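Local coordinates for protein serpin-ZX (Arabidopsis thaliana, PDB 3LE2) that inhibits target proteases, among them metacaspase-9 and RD21A, by offering a reactive centre loop whose cleavage leaves the protease covalently trapped, and so restrains programmed cell death, at residues Y213-D218 with H266-Q271; K221-P226 with M238-P243; V274-I279 with E361-A366. All blocks are in the same frame, centred on the assembly; numbering follows the deposited sequence.

From the N terminus, strand 212-217 comes first and runs into strand 220-226, then strand 236-243. Contact 2 (221-226 with 238-243) closes a short hairpin, which lies wholly within the longer excursion that ends when 266-271 returns to 213-218 in contact 1. These two contacts nest and tie the three strands to the loop before strand 271-274. Contact 3 follows in series: after 81 intervening residues, 361-366 comes back to 274-279, joining the end of the reactive centre loop to strand 277-289. Probable hydrogen bonds connect the contacts, Val-222 N to Ser-215 O between 1 and 2, Lys-221 NZ to Asp-363 O between 2 and 3.

Contact 1. Residues Y213-D218 with H266-Q271; sequences YVSAYD and HIPRRQ. With SO4 (sulfate ion), chain B.
Tyr-213 and Gln-271 meet ring against chain at one end of this surface contact, where the loop 266-271 returns beside strand 212-217, a sheet neighbour of strand 220-226 in the serpin fold. Followed outward, Tyr-213 begins with CB 4.1 Å from Pro-268 CB. CG sits anti to its own carbonyl carbon (chi1 -64°), at about equal distance from Pro-268 O and Gln-271 CG. CD1 lies by Pro-268 O and Arg-270 C, and CE1 has Arg-269 O at the ring edge, close to its plane. CD2 and CE2 both face Gln-271 CG, CE2 also nearing NE2. CZ meets Gln-271 CG, and OH passes CD of the same residue. Gln-271 CG is 3.5 Å from the Tyr-213 ring centroid and only 12° off the normal, a CH-pi contact; beyond it the amide is nearly parallel to the ring.

In the middle, Ser-215 OG approaches Pro-268 CB at 3.5 Å. It also hydrogen-bonds a water, which accepts from Arg-270 N at 3.2 Å and donates weakly to Val-214 O. The Arg-270 side chain is about 9 Å from that of Arg-353 at the reactive bond. Toward the other end, His-266 directs its CD2 edge over the centre of the Tyr-217 ring, 3.5 Å from CE1, an edge-to-face pair with planes 64° apart. His-266 ND1 is hydrogen-bonded to Phe-262 O. Beyond Tyr-217, a sulfate, probably from the crystallisation liquor, accepts a hydrogen bond from Asp-218 N to its O2 at 2.9 Å.

Pro-268 also touches Tyr-239 of strand 236-243. No direct hydrogen bond joins the two segments; loop 266-270 lies against strand 212-217 through ring, C-H and water contacts.

Contact 2. Residues K221-P226 with M238-P243; sequences KVLGLP and MYFYLP
A regular antiparallel pairing, the hairpin of strands 220-226 and 236-243 in serpin beta-sheet B, joins Lys-221 to Leu-225 with Met-238 to Leu-242; it is buried between strands 212-217 and 370-376. The strand axes approach to 4.6 Å and run 164° apart. Six backbone hydrogen bonds bear this out, two for each of the pairs Lys-221/Leu-242, Leu-223/Phe-240 and Leu-225/Met-238; Phe-240 N to Leu-223 O measures 2.8 Å.

On the face carrying Leu-223, Leu-225 and Phe-240, both leucines meet the CD2-CE2 part of the phenyl ring from the same side of its plane. Leu-223 CD2 lies 3.8 Å from Phe-240 CD2, the two side chains side by side, while Leu-225 CD1 comes obliquely to within 3.6 Å of Phe-240 CE2. Phe-364 of strand 361-365 packs on this face.

On the other face, Val-222 has CG1 anti to the backbone N (chi1 -178°), and both methyls address Tyr-241: CG2 is 3.6 Å from CD1, and CG1 stands over the ring face, displaced toward its rim. Gly-224 has no CB on this face, where the Tyr-239 ring lies against the backbone, CD1 3.5 Å from Gly-224 CA.

Peptide groups in the hydrogen-bonded pairs thus satisfy one another, while Val-222 and Tyr-239 bond outward to Ser-215 and Val-373. The faces are mainly apolar and aromatic, the polar tips of Lys-221 and Tyr-239 finding partners in Asp-363 and Asn-377.

Contact 3. Residues V274-I279 with E361-A366; sequences VREFKI and EIDFVA
Ile-279 CD1 meets the rim of the Phe-364 ring 3.8 Å from CD2, close to the ring plane, and forms the apolar centre of this parallel strand pairing with a beta bulge. Phe-277, on the same face, turns CD1 to 3.9 Å from Phe-364 CB, with CG anti to its backbone N (chi1 -175°). Leu-223 of strand 220-226 packs against all three residues. Val-274 CG1 and Ile-362 CG2 extend this side at a looser 4.3 Å. On the other face Val-365 touches with both branches, CG1 on Lys-278 CB and CG2 on Glu-276 CB.

Between the pairs Val-274/Ile-362 and Phe-277/Phe-364 the 274-279 side takes up one extra residue, and its direction changes sharply at Arg-275 and Glu-276. Strands 277-279 and 361-365 run 19° apart. Lys-278 N donates to Phe-364 O, Phe-364 N to Glu-276 O, and Ala-366 N to Lys-278 O; at the bend itself, Arg-275 N donates to Ile-362 O. The contact joins the last residues of the reactive centre loop, 361-363, to strand 277-289 of the serpin body.

Toward the outer edge the carboxylate of Asp-363 spans the bulge. Its OD1 takes the Glu-276 amide N at 2.6 Å, the donor lying off the plane of the carboxylate, so a side chain supplies the acceptor at the bend. The Arg-275 chain bends at chi3 (63°), turning NE out of the extended line, and its guanidinium is steeply inclined to the carboxylate. The resulting salt bridge, Arg-275 NH2 to Asp-363 OD2 at 3.1 Å, is a charge contact in which OD2 lies over the guanidinium face, offset toward the rim, and no N-H points at it.

Contact 1. Residues Y213-D218 with H266-Q271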
loop_
_atom_site.group_PDB
_atom_site.type_symbol
_atom_site.label_atom_id
_atom_site.label_comp_id
_atom_site.label_asym_id
_atom_site.label_seq_id
_atom_site.Cartn_x
_atom_site.Cartn_y
_atom_site.Cartn_z
ATOM N N TYR A 213 15.055 -8.545 13.824
ATOM C CA TYR A 213 14.724 -7.158 14.165
ATOM C C TYR A 213 13.374 -7.090 14.889
ATOM O O TYR A 213 12.324 -6.915 14.257
ATOM C CB TYR A 213 14.659 -6.279 12.902
ATOM C CG TYR A 213 15.973 -6.133 12.155
ATOM C CD1 TYR A 213 16.985 -5.308 12.645
ATOM C CD2 TYR A 213 16.194 -6.809 10.947
ATOM C CE1 TYR A 213 18.189 -5.168 11.970
ATOM C CE2 TYR A 213 17.380 -6.680 10.268
ATOM C CZ TYR A 213 18.383 -5.852 10.790
ATOM O OH TYR A 213 19.573 -5.701 10.125
ATOM N N VAL A 214 13.394 -7.239 16.208
ATOM C CA VAL A 214 12.166 -7.133 16.988
ATOM C C VAL A 214 12.318 -6.145 18.155
ATOM O O VAL A 214 13.311 -6.187 18.882
ATOM C CB VAL A 214 11.735 -8.504 17.538
ATOM C CG1 VAL A 214 10.402 -8.396 18.273
ATOM C CG2 VAL A 214 11.644 -9.521 16.414
ATOM N N SER A 215 11.344 -5.250 18.313
ATOM C CA SER A 215 11.255 -4.395 19.495
ATOM C C SER A 215 9.895 -4.600 20.168
ATOM O O SER A 215 8.877 -4.777 19.497
ATOM C CB SER A 215 11.419 -2.907 19.144
ATOM O OG SER A 215 12.689 -2.612 18.595
ATOM N N ALA A 216 9.887 -4.553 21.496
ATOM C CA ALA A 216 8.654 -4.595 22.257
ATOM C C ALA A 216 8.307 -3.215 22.789
ATOM O O ALA A 216 9.178 -2.431 23.163
ATOM C CB ALA A 216 8.764 -5.600 23.400
ATOM N N TYR A 217 7.016 -2.931 22.813
ATOM C CA TYR A 217 6.500 -1.679 23.299
ATOM C C TYR A 217 5.340 -1.969 24.266
ATOM O O TYR A 217 5.035 -3.123 24.563
ATOM C CB TYR A 217 6.032 -0.827 22.117
ATOM C CG TYR A 217 7.124 -0.554 21.108
ATOM C CD1 TYR A 217 8.029 0.487 21.299
ATOM C CD2 TYR A 217 7.257 -1.332 19.972
ATOM C CE1 TYR A 217 9.030 0.743 20.383
ATOM C CE2 TYR A 217 8.262 -1.088 19.051
ATOM C CZ TYR A 217 9.147 -0.046 19.260
ATOM O OH TYR A 217 10.152 0.214 18.345
ATOM N N ASP A 218 4.702 -0.922 24.766
ATOM C CA ASP A 218 3.610 -1.093 25.698
ATOM C C ASP A 218 2.365 -1.597 24.947
ATOM O O ASP A 218 1.666 -0.825 24.291
ATOM C CB ASP A 218 3.342 0.240 26.413
ATOM C CG ASP A 218 2.281 0.129 27.498
ATOM O OD1 ASP A 218 1.824 -1.004 27.766
ATOM O OD2 ASP A 218 1.914 1.179 28.081
ATOM N N HIS A 266 8.701 3.402 15.379
ATOM C CA HIS A 266 8.566 1.979 15.714
ATOM C C HIS A 266 9.215 1.090 14.655
ATOM O O HIS A 266 8.569 0.209 14.080
ATOM C CB HIS A 266 7.091 1.627 15.955
ATOM C CG HIS A 266 6.523 2.328 17.148
ATOM N ND1 HIS A 266 6.052 3.622 17.093
ATOM C CD2 HIS A 266 6.424 1.946 18.444
ATOM C CE1 HIS A 266 5.658 3.996 18.299
ATOM N NE2 HIS A 266 5.872 2.998 19.136
ATOM N N ILE A 267 10.493 1.372 14.402
ATOM C CA ILE A 267 11.330 0.647 13.456
ATOM C C ILE A 267 12.445 -0.050 14.243
ATOM O O ILE A 267 13.365 0.603 14.754
ATOM C CB ILE A 267 11.947 1.617 12.418
ATOM C CG1 ILE A 267 10.866 2.203 11.523
ATOM C CG2 ILE A 267 12.982 0.922 11.523
ATOM C CD1 ILE A 267 11.396 3.274 10.593
ATOM N N PRO A 268 12.351 -1.382 14.373
ATOM C CA PRO A 268 13.351 -2.096 15.173
ATOM C C PRO A 268 14.652 -2.107 14.407
ATOM O O PRO A 268 14.665 -2.577 13.275
ATOM C CB PRO A 268 12.807 -3.532 15.245
ATOM C CG PRO A 268 11.494 -3.535 14.510
ATOM C CD PRO A 268 11.391 -2.290 13.713
ATOM N N ARG A 269 15.734 -1.623 14.999
ATOM C CA ARG A 269 16.980 -1.503 14.251
ATOM C C ARG A 269 18.060 -2.480 14.693
ATOM O O ARG A 269 19.109 -2.568 14.057
ATOM C CB ARG A 269 17.494 -0.062 14.285
ATOM C CG ARG A 269 16.665 0.853 13.418
ATOM C CD ARG A 269 17.258 2.256 13.326
ATOM N NE ARG A 269 16.509 3.060 12.362
ATOM C CZ ARG A 269 15.417 3.755 12.662
ATOM N NH1 ARG A 269 14.946 3.764 13.907
ATOM N NH2 ARG A 269 14.801 4.451 11.720
ATOM N N ARG A 270 17.807 -3.208 15.775
ATOM C CA ARG A 270 18.740 -4.232 16.244
ATOM C C ARG A 270 18.178 -5.643 16.071
ATOM O O ARG A 270 17.029 -5.918 16.439
ATOM C CB ARG A 270 19.075 -4.032 17.721
ATOM C CG ARG A 270 19.857 -2.790 18.010
ATOM C CD ARG A 270 20.417 -2.820 19.418
ATOM N NE ARG A 270 21.217 -1.628 19.681
ATOM C CZ ARG A 270 22.449 -1.437 19.215
ATOM N NH1 ARG A 270 23.027 -2.370 18.464
ATOM N NH2 ARG A 270 23.103 -0.317 19.498
ATOM N N GLN A 271 18.993 -6.538 15.526
ATOM C CA GLN A 271 18.648 -7.953 15.534
ATOM C C GLN A 271 18.904 -8.501 16.914
ATOM O O GLN A 271 20.008 -8.379 17.438
ATOM C CB GLN A 271 19.478 -8.722 14.516
ATOM C CG GLN A 271 19.124 -8.372 13.091
ATOM C CD GLN A 271 19.979 -9.105 12.082
ATOM O OE1 GLN A 271 21.184 -8.907 12.023
ATOM N NE2 GLN A 271 19.350 -9.939 11.266
HETATM S S SO4 B . 6.151 2.379 24.918
HETATM O O1 SO4 B . 6.614 3.593 24.242
HETATM O O2 SO4 B . 4.972 1.862 24.201
HETATM O O3 SO4 B . 7.186 1.337 24.934
HETATM O O4 SO4 B . 5.839 2.753 26.302
HETATM O O HOH W 1 15.225 -3.800 17.643
#

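Contact 2. Residues K221-P226 with M238-P243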
loop_
_atom_site.group_PDB
_atom_site.type_symbol
_atom_site.label_atom_id
_atom_site.label_comp_id
_atom_site.label_asym_id
_atom_site.label_seq_id
_atom_site.Cartn_x
_atom_site.Cartn_y
_atom_site.Cartn_z
ATOM N N LYS A 221 4.271 -5.598 19.819
ATOM C CA LYS A 221 5.630 -5.768 19.350
ATOM C C LYS A 221 5.725 -5.468 17.863
ATOM O O LYS A 221 4.721 -5.500 17.145
ATOM C CB LYS A 221 6.112 -7.177 19.635
ATOM C CG LYS A 221 6.240 -7.484 21.108
ATOM C CD LYS A 221 6.421 -8.976 21.310
ATOM C CE LYS A 221 6.132 -9.367 22.736
ATOM N NZ LYS A 221 6.410 -10.816 22.924
ATOM N N VAL A 222 6.931 -5.146 17.409
ATOM C CA VAL A 222 7.160 -4.930 15.991
ATOM C C VAL A 222 8.317 -5.771 15.468
ATOM O O VAL A 222 9.378 -5.853 16.099
ATOM C CB VAL A 222 7.421 -3.459 15.671
ATOM C CG1 VAL A 222 7.603 -3.277 14.160
ATOM C CG2 VAL A 222 6.275 -2.603 16.187
ATOM N N LEU A 223 8.087 -6.418 14.325
ATOM C CA LEU A 223 9.121 -7.191 13.643
ATOM C C LEU A 223 9.393 -6.566 12.283
ATOM O O LEU A 223 8.460 -6.217 11.569
ATOM C CB LEU A 223 8.689 -8.643 13.472
ATOM C CG LEU A 223 9.447 -9.433 12.398
ATOM C CD1 LEU A 223 10.860 -9.765 12.835
ATOM C CD2 LEU A 223 8.682 -10.697 12.047
ATOM N N GLY A 224 10.667 -6.379 11.943
ATOM C CA GLY A 224 11.028 -5.912 10.616
ATOM C C GLY A 224 11.697 -7.036 9.843
ATOM O O GLY A 224 12.580 -7.706 10.379
ATOM N N LEU A 225 11.265 -7.260 8.604
ATOM C CA LEU A 225 11.907 -8.243 7.704
ATOM C C LEU A 225 12.356 -7.578 6.410
ATOM O O LEU A 225 11.542 -7.373 5.510
ATOM C CB LEU A 225 10.958 -9.401 7.355
ATOM C CG LEU A 225 10.496 -10.387 8.433
ATOM C CD1 LEU A 225 9.541 -11.380 7.849
ATOM C CD2 LEU A 225 11.659 -11.124 9.061
ATOM N N PRO A 226 13.651 -7.243 6.309
ATOM C CA PRO A 226 14.225 -6.600 5.117
ATOM C C PRO A 226 14.186 -7.501 3.875
ATOM O O PRO A 226 14.389 -8.720 3.980
ATOM C CB PRO A 226 15.702 -6.363 5.499
ATOM C CG PRO A 226 15.835 -6.755 6.919
ATOM C CD PRO A 226 14.683 -7.625 7.289
ATOM N N MET A 238 9.353 -5.265 5.368
ATOM C CA MET A 238 7.977 -5.463 5.794
ATOM C C MET A 238 7.969 -5.437 7.306
ATOM O O MET A 238 8.825 -6.036 7.958
ATOM C CB MET A 238 7.382 -6.785 5.255
ATOM C CG MET A 238 5.973 -7.106 5.797
ATOM S SD MET A 238 5.244 -8.633 5.164
ATOM C CE MET A 238 4.699 -8.085 3.542
ATOM N N TYR A 239 7.013 -4.714 7.862
ATOM C CA TYR A 239 6.903 -4.605 9.295
ATOM C C TYR A 239 5.612 -5.249 9.757
ATOM O O TYR A 239 4.560 -5.117 9.100
ATOM C CB TYR A 239 6.983 -3.132 9.722
ATOM C CG TYR A 239 8.341 -2.532 9.418
ATOM C CD1 TYR A 239 9.436 -2.779 10.241
ATOM C CD2 TYR A 239 8.531 -1.758 8.287
ATOM C CE1 TYR A 239 10.688 -2.262 9.940
ATOM C CE2 TYR A 239 9.758 -1.227 7.989
ATOM C CZ TYR A 239 10.838 -1.475 8.815
ATOM O OH TYR A 239 12.051 -0.926 8.482
ATOM N N PHE A 240 5.714 -5.963 10.878
ATOM C CA PHE A 240 4.583 -6.645 11.498
ATOM C C PHE A 240 4.323 -5.997 12.843
ATOM O O PHE A 240 5.231 -5.906 13.664
ATOM C CB PHE A 240 4.897 -8.125 11.716
ATOM C CG PHE A 240 5.200 -8.879 10.451
ATOM C CD1 PHE A 240 4.311 -9.817 9.962
ATOM C CD2 PHE A 240 6.381 -8.653 9.756
ATOM C CE1 PHE A 240 4.581 -10.515 8.805
ATOM C CE2 PHE A 240 6.659 -9.345 8.597
ATOM C CZ PHE A 240 5.756 -10.278 8.121
ATOM N N TYR A 241 3.088 -5.540 13.049
ATOM C CA TYR A 241 2.690 -4.919 14.297
ATOM C C TYR A 241 1.719 -5.837 15.009
ATOM O O TYR A 241 0.556 -5.962 14.612
ATOM C CB TYR A 241 2.075 -3.538 14.060
ATOM C CG TYR A 241 2.964 -2.647 13.225
ATOM C CD1 TYR A 241 3.708 -1.605 13.803
ATOM C CD2 TYR A 241 3.072 -2.848 11.853
ATOM C CE1 TYR A 241 4.535 -0.788 13.019
ATOM C CE2 TYR A 241 3.886 -2.046 11.066
ATOM C CZ TYR A 241 4.613 -1.024 11.643
ATOM O OH TYR A 241 5.409 -0.256 10.826
ATOM N N LEU A 242 2.219 -6.461 16.072
ATOM C CA LEU A 242 1.534 -7.541 16.762
ATOM C C LEU A 242 1.058 -7.149 18.168
ATOM O O LEU A 242 1.856 -7.032 19.087
ATOM C CB LEU A 242 2.482 -8.735 16.844
ATOM C CG LEU A 242 1.968 -10.073 17.373
ATOM C CD1 LEU A 242 0.934 -10.649 16.427
ATOM C CD2 LEU A 242 3.130 -11.048 17.563
ATOM N N PRO A 243 -0.258 -6.960 18.343
ATOM C CA PRO A 243 -0.803 -6.673 19.674
ATOM C C PRO A 243 -0.470 -7.810 20.625
ATOM O O PRO A 243 -0.359 -8.947 20.172
ATOM C CB PRO A 243 -2.314 -6.662 19.442
ATOM C CG PRO A 243 -2.488 -6.468 17.979
ATOM C CD PRO A 243 -1.317 -7.128 17.336
#

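Contact 3. Residues V274-I279 with E361-A366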
loop_
_atom_site.group_PDB
_atom_site.type_symbol
_atom_site.label_atom_id
_atom_site.label_comp_id
_atom_site.label_asym_id
_atom_site.label_seq_id
_atom_site.Cartn_x
_atom_site.Cartn_y
_atom_site.Cartn_z
ATOM N N VAL A 274 15.802 -14.398 19.591
ATOM C CA VAL A 274 14.409 -14.802 19.756
ATOM C C VAL A 274 14.361 -16.176 20.407
ATOM O O VAL A 274 15.195 -17.032 20.117
ATOM C CB VAL A 274 13.669 -14.875 18.400
ATOM C CG1 VAL A 274 13.637 -13.511 17.729
ATOM C CG2 VAL A 274 14.325 -15.913 17.489
ATOM N N ARG A 275 13.404 -16.392 21.297
ATOM C CA ARG A 275 13.184 -17.737 21.802
ATOM C C ARG A 275 12.114 -18.426 20.944
ATOM O O ARG A 275 12.416 -19.286 20.117
ATOM C CB ARG A 275 12.799 -17.725 23.281
ATOM C CG ARG A 275 12.187 -19.037 23.724
ATOM C CD ARG A 275 12.169 -19.186 25.221
ATOM N NE ARG A 275 11.348 -18.182 25.879
ATOM C CZ ARG A 275 10.070 -18.346 26.195
ATOM N NH1 ARG A 275 9.445 -19.479 25.896
ATOM N NH2 ARG A 275 9.416 -17.367 26.808
ATOM N N GLU A 276 10.864 -18.032 21.131
ATOM C CA GLU A 276 9.801 -18.484 20.245
ATOM C C GLU A 276 9.545 -17.465 19.145
ATOM O O GLU A 276 9.336 -16.281 19.422
ATOM C CB GLU A 276 8.524 -18.743 21.031
ATOM C CG GLU A 276 8.322 -20.193 21.367
ATOM C CD GLU A 276 6.861 -20.568 21.323
ATOM O OE1 GLU A 276 6.397 -21.047 20.261
ATOM O OE2 GLU A 276 6.171 -20.360 22.345
ATOM N N PHE A 277 9.563 -17.937 17.902
ATOM C CA PHE A 277 9.430 -17.072 16.732
ATOM C C PHE A 277 8.580 -17.718 15.641
ATOM O O PHE A 277 9.038 -18.631 14.957
ATOM C CB PHE A 277 10.806 -16.745 16.163
ATOM C CG PHE A 277 10.773 -15.773 15.027
ATOM C CD1 PHE A 277 10.321 -14.483 15.219
ATOM C CD2 PHE A 277 11.204 -16.146 13.772
ATOM C CE1 PHE A 277 10.285 -13.582 14.174
ATOM C CE2 PHE A 277 11.174 -15.256 12.722
ATOM C CZ PHE A 277 10.717 -13.971 12.921
ATOM N N LYS A 278 7.348 -17.241 15.475
ATOM C CA LYS A 278 6.426 -17.864 14.526
ATOM C C LYS A 278 5.718 -16.858 13.628
ATOM O O LYS A 278 5.033 -15.955 14.111
ATOM C CB LYS A 278 5.394 -18.713 15.268
ATOM C CG LYS A 278 5.981 -19.891 16.024
ATOM C CD LYS A 278 6.571 -20.926 15.078
ATOM C CE LYS A 278 7.257 -22.048 15.848
ATOM N NZ LYS A 278 6.334 -22.685 16.835
ATOM N N ILE A 279 5.866 -17.048 12.320
ATOM C CA ILE A 279 5.239 -16.184 11.324
ATOM C C ILE A 279 4.324 -16.988 10.382
ATOM O O ILE A 279 4.790 -17.879 9.664
ATOM C CB ILE A 279 6.318 -15.459 10.485
ATOM C CG1 ILE A 279 7.287 -14.728 11.401
ATOM C CG2 ILE A 279 5.692 -14.464 9.534
ATOM C CD1 ILE A 279 6.598 -13.727 12.311
ATOM N N GLU A 361 16.386 -12.692 25.661
ATOM C CA GLU A 361 15.645 -13.242 24.539
ATOM C C GLU A 361 14.186 -12.805 24.539
ATOM O O GLU A 361 13.645 -12.384 25.563
ATOM C CB GLU A 361 15.800 -14.764 24.449
ATOM C CG GLU A 361 15.524 -15.522 25.726
ATOM C CD GLU A 361 15.815 -17.006 25.586
ATOM O OE1 GLU A 361 16.443 -17.410 24.579
ATOM O OE2 GLU A 361 15.412 -17.768 26.490
ATOM N N ILE A 362 13.565 -12.893 23.368
ATOM C CA ILE A 362 12.249 -12.321 23.171
ATOM C C ILE A 362 11.422 -13.239 22.280
ATOM O O ILE A 362 11.969 -13.980 21.463
ATOM C CB ILE A 362 12.366 -10.918 22.532
ATOM C CG1 ILE A 362 11.158 -10.062 22.865
ATOM C CG2 ILE A 362 12.531 -11.005 21.028
ATOM C CD1 ILE A 362 11.211 -8.731 22.187
ATOM N N ASP A 363 10.107 -13.210 22.464
ATOM C CA ASP A 363 9.202 -13.967 21.601
ATOM C C ASP A 363 8.476 -13.044 20.634
ATOM O O ASP A 363 8.116 -11.910 20.972
ATOM C CB ASP A 363 8.165 -14.760 22.408
ATOM C CG ASP A 363 8.783 -15.898 23.209
ATOM O OD1 ASP A 363 9.881 -16.366 22.850
ATOM O OD2 ASP A 363 8.163 -16.323 24.202
ATOM N N PHE A 364 8.280 -13.539 19.422
ATOM C CA PHE A 364 7.394 -12.895 18.485
ATOM C C PHE A 364 6.603 -14.024 17.820
ATOM O O PHE A 364 7.074 -14.665 16.881
ATOM C CB PHE A 364 8.182 -12.071 17.467
ATOM C CG PHE A 364 7.318 -11.187 16.612
ATOM C CD1 PHE A 364 7.090 -9.866 16.967
ATOM C CD2 PHE A 364 6.716 -11.684 15.464
ATOM C CE1 PHE A 364 6.281 -9.048 16.192
ATOM C CE2 PHE A 364 5.910 -10.877 14.673
ATOM C CZ PHE A 364 5.693 -9.554 15.043
ATOM N N VAL A 365 5.415 -14.294 18.344
ATOM C CA VAL A 365 4.595 -15.395 17.840
ATOM C C VAL A 365 3.289 -14.849 17.277
ATOM O O VAL A 365 2.392 -14.467 18.021
ATOM C CB VAL A 365 4.321 -16.440 18.938
ATOM C CG1 VAL A 365 3.357 -17.529 18.427
ATOM C CG2 VAL A 365 5.639 -17.049 19.416
ATOM N N ALA A 366 3.202 -14.785 15.958
ATOM C CA ALA A 366 2.100 -14.083 15.324
ATOM C C ALA A 366 0.951 -15.043 15.046
ATOM O O ALA A 366 0.583 -15.285 13.894
ATOM C CB ALA A 366 2.569 -13.425 14.043
#